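Local coordinates for endostatin (Mus musculus, PDB 1KOE), which inhibits angiogenesis as the C-terminal, heparin-binding fragment of the collagen XVIII alpha1 chain, at residues D98-D101 with A107-Q110; D101-R104 with Q110-V113. All blocks are in the same frame, centred on the assembly; numbering follows the deposited sequence.

Interaction 1 of 2, residues D98-D101 with A107-Q110; sequences DGRD and AWPQ
Two side chains, R100 and W108, meet across the two arms of a loop, and both leave the main chain with CG anti to the carbonyl carbon and beside the backbone N. The R100 chain is then bent at chi3 (-72°), a turn that brings one face of its guanidinium against CH2 of the W108 indole. W108 CH2 lies 3.4 Å from the guanidinium plane, over its centre, and the nearest pair is R100 CZ to W108 CH2 at 3.5 Å. The two planes are 35° apart, so this is an oblique approach and not a parallel stack. Near the root of the arginine, R100 CB also reaches W108 CZ3 at 4.0 Å. A107 completes the contact: its CB meets the edge of the guanidinium, 3.4 Å from R100 NH1, and also covers one face of the neighbouring indole near the rim.

The example illustrates a cation held by a carboxylate at its edge while a ring atom packs on its face. D98 grips R100 side-on in a bidentate salt bridge. R100 NE gives a nearly straight bond (163°) to D98 OD1, 2.8 Å away and almost in the guanidinium plane, while R100 NH2 reaches D98 OD2, also at 2.8 Å, on its syn lone pair but from a more tilted position. Together they should fix the rotation of the group.

Second partners extend the hold: D98 OD1 also bonds S96 OG, and R100 NH2 also bonds the carbonyl of N10, just past strand 4-8. W108 meanwhile packs on I164, shortly before strand 166-169. The long loop between helix 77-80 and strand 112-114 is thereby tied to two segments flanking strands of the mixed sheet.

Interaction 2 of 2, residues D101-R104 with Q110-V113; sequences DVLR and QKSV
K111 and L103 cross at a slant, the lysine carrying its ammonium past the leucine to the carbonyls of an Asx turn. That turn begins at D101, whose OD1 accepts from L103 N at 2.9 Å, and it leads into a short run, 102-104, with helical backbone angles but without regular helical bonds. It belongs to the endostatin fold, which is related to that of the C-type lectins and in which long loops make up much of the chain.

The lysine is bent once and then straight. Its second torsion is folded (chi2 -59°), which turns the chain towards the opposing arm, and the extended remainder delivers the amine. Near the root, L103 CD1 rests alongside the first methylenes, 3.8 Å from K111 CB, so that an apolar touch accompanies the polar one. The end of the leucine comes closer to the lysine than its root does. Farther out, K111 CE passes 3.3 Å from L103 O.

At the tip, one ammonium gathers carbonyls from both arms of the loop. K111 NZ gives a 2.8 Å bond to V102 O and a weak one, 3.3 Å, to L103 O. Its strongest partner is the carbonyl of W108, so that the amine bridges the two arms. Three oxygens round one amine would probably favour its charged form. K111 also pairs through its backbone with L146, and V113 with S144, which brings the loop to the edge strand 112-114 of the three-stranded sheet. As for the firmer of the two bonds to the turn, K111 NZ approaches V102 O at a C=O...N angle of 151°, tilted 17° from the carbonyl plane.

Overall arrangement
Interactions 1 and 2 lie in the long loop after helix 77-80, the second reaching into strand 112-114; their centres are about 6 Å apart and on the same side of the chain's centre. Along the chain the first arms, 98-101 and 101-104, run on from each other and share D101; the second arms, 107-110 and 110-113, share Q110. The two contacts therefore interleave along the chain, each pairing segments across five intervening residues. They also meet directly, since W108 CD2 packs 3.3 Å from V102 CG2. Interaction 1 lies farther from strand 112-114, whereas interaction 2 leads directly into this edge strand of the three-stranded antiparallel sheet.

Interaction 1 of 2, residues D98-D101 with A107-Q110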
# COMPACT_ATOMS: atom_id res chain seq x y z
N ASP A 98 6.64 12.64 -3.96
CA ASP A 98 7.33 13.66 -4.73
C ASP A 98 6.89 13.76 -6.21
O ASP A 98 7.59 14.38 -7.03
CB ASP A 98 8.86 13.56 -4.58
CG ASP A 98 9.43 12.26 -5.13
OD1 ASP A 98 8.75 11.55 -5.90
OD2 ASP A 98 10.60 11.94 -4.78
N GLY A 99 5.77 13.11 -6.55
CA GLY A 99 5.20 13.21 -7.88
C GLY A 99 5.65 12.32 -9.01
O GLY A 99 5.31 12.61 -10.15
N ARG A 100 6.34 11.24 -8.73
CA ARG A 100 6.79 10.34 -9.79
C ARG A 100 5.85 9.15 -9.99
O ARG A 100 5.32 8.59 -9.02
CB ARG A 100 8.19 9.82 -9.47
CG ARG A 100 9.29 10.87 -9.60
CD ARG A 100 10.59 10.32 -9.07
NE ARG A 100 10.54 10.20 -7.62
CZ ARG A 100 11.23 9.33 -6.89
NH1 ARG A 100 12.06 8.48 -7.47
NH2 ARG A 100 11.09 9.32 -5.58
N ASP A 101 5.61 8.80 -11.26
CA ASP A 101 4.76 7.65 -11.58
C ASP A 101 5.64 6.41 -11.33
O ASP A 101 6.65 6.18 -12.03
CB ASP A 101 4.31 7.71 -13.04
CG ASP A 101 3.42 6.54 -13.44
OD1 ASP A 101 3.56 5.41 -12.94
OD2 ASP A 101 2.58 6.73 -14.32
N ALA A 107 13.35 4.24 -10.68
CA ALA A 107 13.73 4.19 -9.26
C ALA A 107 13.10 3.01 -8.54
O ALA A 107 13.52 2.63 -7.45
CB ALA A 107 13.38 5.50 -8.56
N TRP A 108 12.05 2.45 -9.14
CA TRP A 108 11.38 1.26 -8.61
C TRP A 108 11.60 0.17 -9.68
O TRP A 108 10.80 0.03 -10.61
CB TRP A 108 9.88 1.51 -8.42
CG TRP A 108 9.56 2.50 -7.33
CD1 TRP A 108 9.31 2.23 -6.02
CD2 TRP A 108 9.42 3.93 -7.48
NE1 TRP A 108 9.04 3.39 -5.34
CE2 TRP A 108 9.10 4.45 -6.20
CE3 TRP A 108 9.54 4.81 -8.56
CZ2 TRP A 108 8.89 5.81 -5.98
CZ3 TRP A 108 9.33 6.17 -8.34
CH2 TRP A 108 9.01 6.65 -7.05
N PRO A 109 12.71 -0.57 -9.58
CA PRO A 109 13.03 -1.62 -10.54
C PRO A 109 12.01 -2.76 -10.61
O PRO A 109 11.87 -3.39 -11.65
CB PRO A 109 14.40 -2.11 -10.07
CG PRO A 109 14.36 -1.85 -8.61
CD PRO A 109 13.76 -0.48 -8.55
N GLN A 110 11.32 -3.03 -9.51
CA GLN A 110 10.32 -4.08 -9.50
C GLN A 110 8.96 -3.49 -9.20
O GLN A 110 8.75 -2.82 -8.18
CB GLN A 110 10.72 -5.17 -8.50
CG GLN A 110 12.07 -5.76 -8.85
CD GLN A 110 12.22 -7.16 -8.37
OE1 GLN A 110 11.85 -8.13 -9.09
NE2 GLN A 110 12.79 -7.33 -7.18

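Interaction 2 of 2, residues D101-R104 with Q110-V113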
# COMPACT_ATOMS: atom_id res chain seq x y z
N ASP A 101 5.61 8.80 -11.26
CA ASP A 101 4.76 7.65 -11.58
C ASP A 101 5.64 6.41 -11.33
O ASP A 101 6.65 6.18 -12.03
CB ASP A 101 4.31 7.71 -13.04
CG ASP A 101 3.42 6.54 -13.44
OD1 ASP A 101 3.56 5.41 -12.94
OD2 ASP A 101 2.58 6.73 -14.32
N VAL A 102 5.25 5.62 -10.34
CA VAL A 102 6.01 4.45 -9.93
C VAL A 102 6.18 3.36 -11.01
O VAL A 102 7.14 2.59 -10.99
CB VAL A 102 5.42 3.86 -8.62
CG1 VAL A 102 4.09 3.19 -8.88
CG2 VAL A 102 6.38 2.90 -8.01
N LEU A 103 5.24 3.29 -11.95
CA LEU A 103 5.34 2.29 -13.01
C LEU A 103 6.28 2.76 -14.13
O LEU A 103 7.01 1.95 -14.70
CB LEU A 103 3.95 1.97 -13.59
CG LEU A 103 3.76 0.51 -14.02
CD1 LEU A 103 3.66 -0.36 -12.78
CD2 LEU A 103 2.52 0.37 -14.85
N ARG A 104 6.33 4.06 -14.38
CA ARG A 104 7.16 4.58 -15.46
C ARG A 104 8.55 5.01 -15.05
O ARG A 104 9.40 5.26 -15.91
CB ARG A 104 6.44 5.73 -16.16
CG ARG A 104 5.13 5.33 -16.85
N GLN A 110 11.32 -3.03 -9.51
CA GLN A 110 10.32 -4.08 -9.50
C GLN A 110 8.96 -3.49 -9.20
O GLN A 110 8.75 -2.82 -8.18
CB GLN A 110 10.72 -5.17 -8.50
CG GLN A 110 12.07 -5.76 -8.85
CD GLN A 110 12.22 -7.16 -8.37
OE1 GLN A 110 11.85 -8.13 -9.09
NE2 GLN A 110 12.79 -7.33 -7.18
N LYS A 111 8.03 -3.72 -10.11
CA LYS A 111 6.69 -3.15 -10.01
C LYS A 111 5.69 -3.93 -9.17
O LYS A 111 4.52 -4.08 -9.55
CB LYS A 111 6.15 -2.86 -11.40
CG LYS A 111 7.15 -2.16 -12.31
CD LYS A 111 7.61 -0.82 -11.76
CE LYS A 111 8.55 -0.17 -12.76
NZ LYS A 111 9.11 1.11 -12.29
N SER A 112 6.15 -4.42 -8.02
CA SER A 112 5.30 -5.15 -7.09
C SER A 112 5.14 -4.28 -5.84
O SER A 112 5.97 -3.43 -5.55
CB SER A 112 5.89 -6.52 -6.75
OG SER A 112 5.77 -7.40 -7.86
N VAL A 113 4.05 -4.52 -5.12
CA VAL A 113 3.72 -3.77 -3.91
C VAL A 113 3.56 -4.72 -2.73
O VAL A 113 2.90 -5.76 -2.86
CB VAL A 113 2.37 -3.03 -4.10
CG1 VAL A 113 1.99 -2.28 -2.83
CG2 VAL A 113 2.45 -2.07 -5.28